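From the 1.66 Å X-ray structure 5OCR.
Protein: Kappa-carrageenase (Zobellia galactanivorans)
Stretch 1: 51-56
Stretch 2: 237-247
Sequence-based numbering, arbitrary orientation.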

# COMPACT_ATOMS: atom_id res chain seq x y z
N SER A 51 6.70 -11.68 4.47
CA SER A 51 6.99 -12.98 5.08
C SER A 51 5.96 -13.99 4.58
O SER A 51 6.17 -15.21 4.68
N ALA A 52 4.87 -13.46 4.01
CA ALA A 52 3.75 -14.27 3.63
C ALA A 52 3.54 -14.54 2.18
O ALA A 52 2.66 -15.31 1.87
N TRP A 53 4.28 -13.88 1.25
CA TRP A 53 4.16 -14.20 -0.17
C TRP A 53 5.37 -13.65 -0.86
O TRP A 53 6.12 -13.00 -0.18
N LYS A 54 5.55 -13.90 -2.14
CA LYS A 54 6.65 -13.33 -2.90
C LYS A 54 6.17 -12.50 -4.11
O LYS A 54 5.01 -12.60 -4.52
N TRP A 55 7.08 -11.72 -4.67
CA TRP A 55 6.72 -10.91 -5.81
C TRP A 55 7.17 -11.59 -7.04
O TRP A 55 8.26 -12.19 -7.03
N ASN A 56 6.37 -11.53 -8.08
CA ASN A 56 6.78 -11.96 -9.43
C ASN A 56 6.18 -11.03 -10.45
O ASN A 56 5.11 -11.29 -11.07
N LEU A 237 2.62 0.77 -5.35
CA LEU A 237 1.25 0.18 -5.51
C LEU A 237 1.44 -1.34 -5.45
O LEU A 237 2.26 -1.91 -6.22
N SER A 238 0.71 -2.00 -4.56
CA SER A 238 0.92 -3.46 -4.49
C SER A 238 -0.37 -4.15 -4.03
O SER A 238 -1.24 -3.53 -3.39
N LEU A 239 -0.42 -5.46 -4.29
CA LEU A 239 -1.57 -6.28 -3.87
C LEU A 239 -1.08 -7.25 -2.76
O LEU A 239 -0.28 -8.16 -3.03
N GLY A 240 -1.50 -6.99 -1.53
CA GLY A 240 -1.05 -7.76 -0.38
C GLY A 240 -1.93 -8.96 -0.12
O GLY A 240 -3.06 -9.02 -0.64
N LEU A 241 -1.39 -10.00 0.54
CA LEU A 241 -2.19 -11.14 0.98
C LEU A 241 -2.66 -10.96 2.39
O LEU A 241 -1.97 -10.36 3.26
N ARG A 242 -3.91 -11.37 2.65
CA ARG A 242 -4.50 -11.26 3.97
C ARG A 242 -5.25 -12.54 4.36
O ARG A 242 -5.34 -13.47 3.61
N LYS A 243 -5.78 -12.50 5.57
CA LYS A 243 -6.53 -13.65 6.07
C LYS A 243 -7.72 -13.87 5.07
O LYS A 243 -8.33 -12.85 4.56
N PRO A 244 -8.10 -15.14 4.77
CA PRO A 244 -7.75 -16.36 5.45
C PRO A 244 -6.39 -16.97 5.01
O PRO A 244 -6.05 -18.05 5.46
N PHE A 245 -5.62 -16.28 4.16
CA PHE A 245 -4.35 -16.85 3.66
C PHE A 245 -3.15 -16.49 4.53
O PHE A 245 -2.05 -16.94 4.27
N VAL A 246 -3.34 -15.65 5.53
CA VAL A 246 -2.28 -15.36 6.46
C VAL A 246 -2.91 -15.30 7.84
O VAL A 246 -4.12 -15.11 7.99
N LYS A 247 -2.05 -15.37 8.85
CA LYS A 247 -2.50 -15.33 10.24
C LYS A 247 -1.46 -14.58 11.02
O LYS A 247 -0.27 -14.90 10.98

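Packing between the two stretches is almost wholly van der Waals: 291 Å² is buried, both sides summed, and no hydrogen bond crosses.

The apolar contacts centre on Trp-53, which points toward the strand with chi1 at 66° (p) and chi2 at 93°. This lays one indole face over the backbone, covering Gly-240 C and Leu-241 N. Trp-53 CE3 lies 3.5 Å from Leu-241 CB, and Trp-53 CZ2 approaches Gly-240 CA to 3.6 Å. Leu-241 (t, p) also points in, its CD2 3.7 Å from Ala-52 O. Ala-52 CB meets Val-246 CG1 at 3.7 Å; Val-246 is m, and both CA-to-CB bonds point toward the opposing stretch.

Trp-55 starts sideways, but chi1 of -55° (m) and chi2 of 110° bring its ring end nearer: CH2 sits 3.8 Å from Ser-238 CB and CZ3 4.0 Å from Leu-239 O. Leu-239 itself points away.

Among polar groups, Arg-242 points away at CB, yet its end returns. NH1 of Arg-242 donates to Leu-241 O (2.9 Å, 163°), while NE and NH2 are satisfied elsewhere in the structure; Trp-53 CH2 lies at the guanidinium edge, 4.1 Å from Arg-242 NH1. Ser-238 OG (chi1 p) and Trp-55 NE1 find hydrogen-bond partners elsewhere in the structure.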

# COMPACT_ATOMS: atom_id res chain seq x y z
CB SER A 51 7.00 -12.86 6.61
OG SER A 51 5.89 -12.11 7.06
CB ALA A 52 2.43 -13.81 4.32
CB TRP A 53 2.88 -13.57 -0.76
CG TRP A 53 2.89 -12.06 -0.79
CD1 TRP A 53 3.30 -11.26 -1.86
CD2 TRP A 53 2.43 -11.13 0.25
NE1 TRP A 53 3.16 -9.93 -1.55
CE2 TRP A 53 2.61 -9.76 -0.32
CE3 TRP A 53 1.96 -11.25 1.58
CZ2 TRP A 53 2.35 -8.59 0.46
CZ3 TRP A 53 1.68 -10.10 2.32
CH2 TRP A 53 1.85 -8.80 1.77
CB LYS A 54 7.55 -14.45 -3.42
CG LYS A 54 8.41 -14.90 -2.22
CD LYS A 54 9.15 -16.18 -2.42
CE LYS A 54 10.09 -16.36 -1.22
NZ LYS A 54 9.31 -16.55 0.03
CB TRP A 55 7.43 -9.55 -5.71
CG TRP A 55 7.14 -8.86 -4.43
CD1 TRP A 55 8.03 -8.61 -3.36
CD2 TRP A 55 5.86 -8.23 -4.03
NE1 TRP A 55 7.43 -7.87 -2.39
CE2 TRP A 55 6.08 -7.68 -2.70
CE3 TRP A 55 4.58 -8.12 -4.63
CZ2 TRP A 55 5.08 -6.99 -2.00
CZ3 TRP A 55 3.59 -7.43 -3.93
CH2 TRP A 55 3.80 -6.92 -2.62
CB ASN A 56 6.37 -13.46 -9.71
CG ASN A 56 7.01 -13.99 -11.02
OD1 ASN A 56 7.41 -13.20 -11.87
ND2 ASN A 56 7.02 -15.30 -11.19
CB LEU A 237 0.73 0.56 -6.89
CG LEU A 237 0.46 2.04 -7.17
CD1 LEU A 237 0.62 2.35 -8.68
CD2 LEU A 237 -0.93 2.37 -6.65
CB SER A 238 2.07 -3.72 -3.57
OG SER A 238 1.76 -3.29 -2.23
CB LEU A 239 -2.22 -7.02 -5.10
CG LEU A 239 -3.44 -7.84 -4.74
CD1 LEU A 239 -4.61 -6.98 -4.19
CD2 LEU A 239 -3.88 -8.55 -6.04
CB LEU A 241 -1.28 -12.41 0.88
CG LEU A 241 -1.94 -13.75 0.90
CD1 LEU A 241 -2.83 -13.92 -0.31
CD2 LEU A 241 -0.85 -14.86 0.96
CB ARG A 242 -5.58 -10.15 4.01
CG ARG A 242 -4.96 -8.78 3.64
CD ARG A 242 -4.09 -8.30 4.78
NE ARG A 242 -3.61 -6.88 4.59
CZ ARG A 242 -2.43 -6.54 4.06
NH1 ARG A 242 -1.61 -7.49 3.55
NH2 ARG A 242 -2.04 -5.26 4.00
CB LYS A 243 -6.92 -13.27 7.45
CG LYS A 243 -8.36 -13.06 7.69
CD LYS A 243 -8.43 -13.17 9.22
CE LYS A 243 -9.80 -12.83 9.76
NZ LYS A 243 -10.64 -14.05 9.77
CB PRO A 244 -8.92 -17.29 5.11
CG PRO A 244 -9.26 -16.92 3.68
CD PRO A 244 -9.00 -15.39 3.64
CB PHE A 245 -4.09 -16.34 2.26
CG PHE A 245 -5.16 -16.72 1.28
CD1 PHE A 245 -5.44 -18.08 1.02
CD2 PHE A 245 -5.90 -15.74 0.62
CE1 PHE A 245 -6.41 -18.42 0.07
CE2 PHE A 245 -6.87 -16.07 -0.34
CZ PHE A 245 -7.11 -17.40 -0.62
CB VAL A 246 -1.61 -14.01 6.17
CG1 VAL A 246 -1.27 -13.85 4.69
CG2 VAL A 246 -2.60 -12.89 6.44
CB LYS A 247 -2.69 -16.73 10.80
CG LYS A 247 -2.76 -16.85 12.31
CD LYS A 247 -4.14 -16.51 12.87
CE LYS A 247 -4.38 -17.20 14.22
NZ LYS A 247 -3.42 -16.79 15.29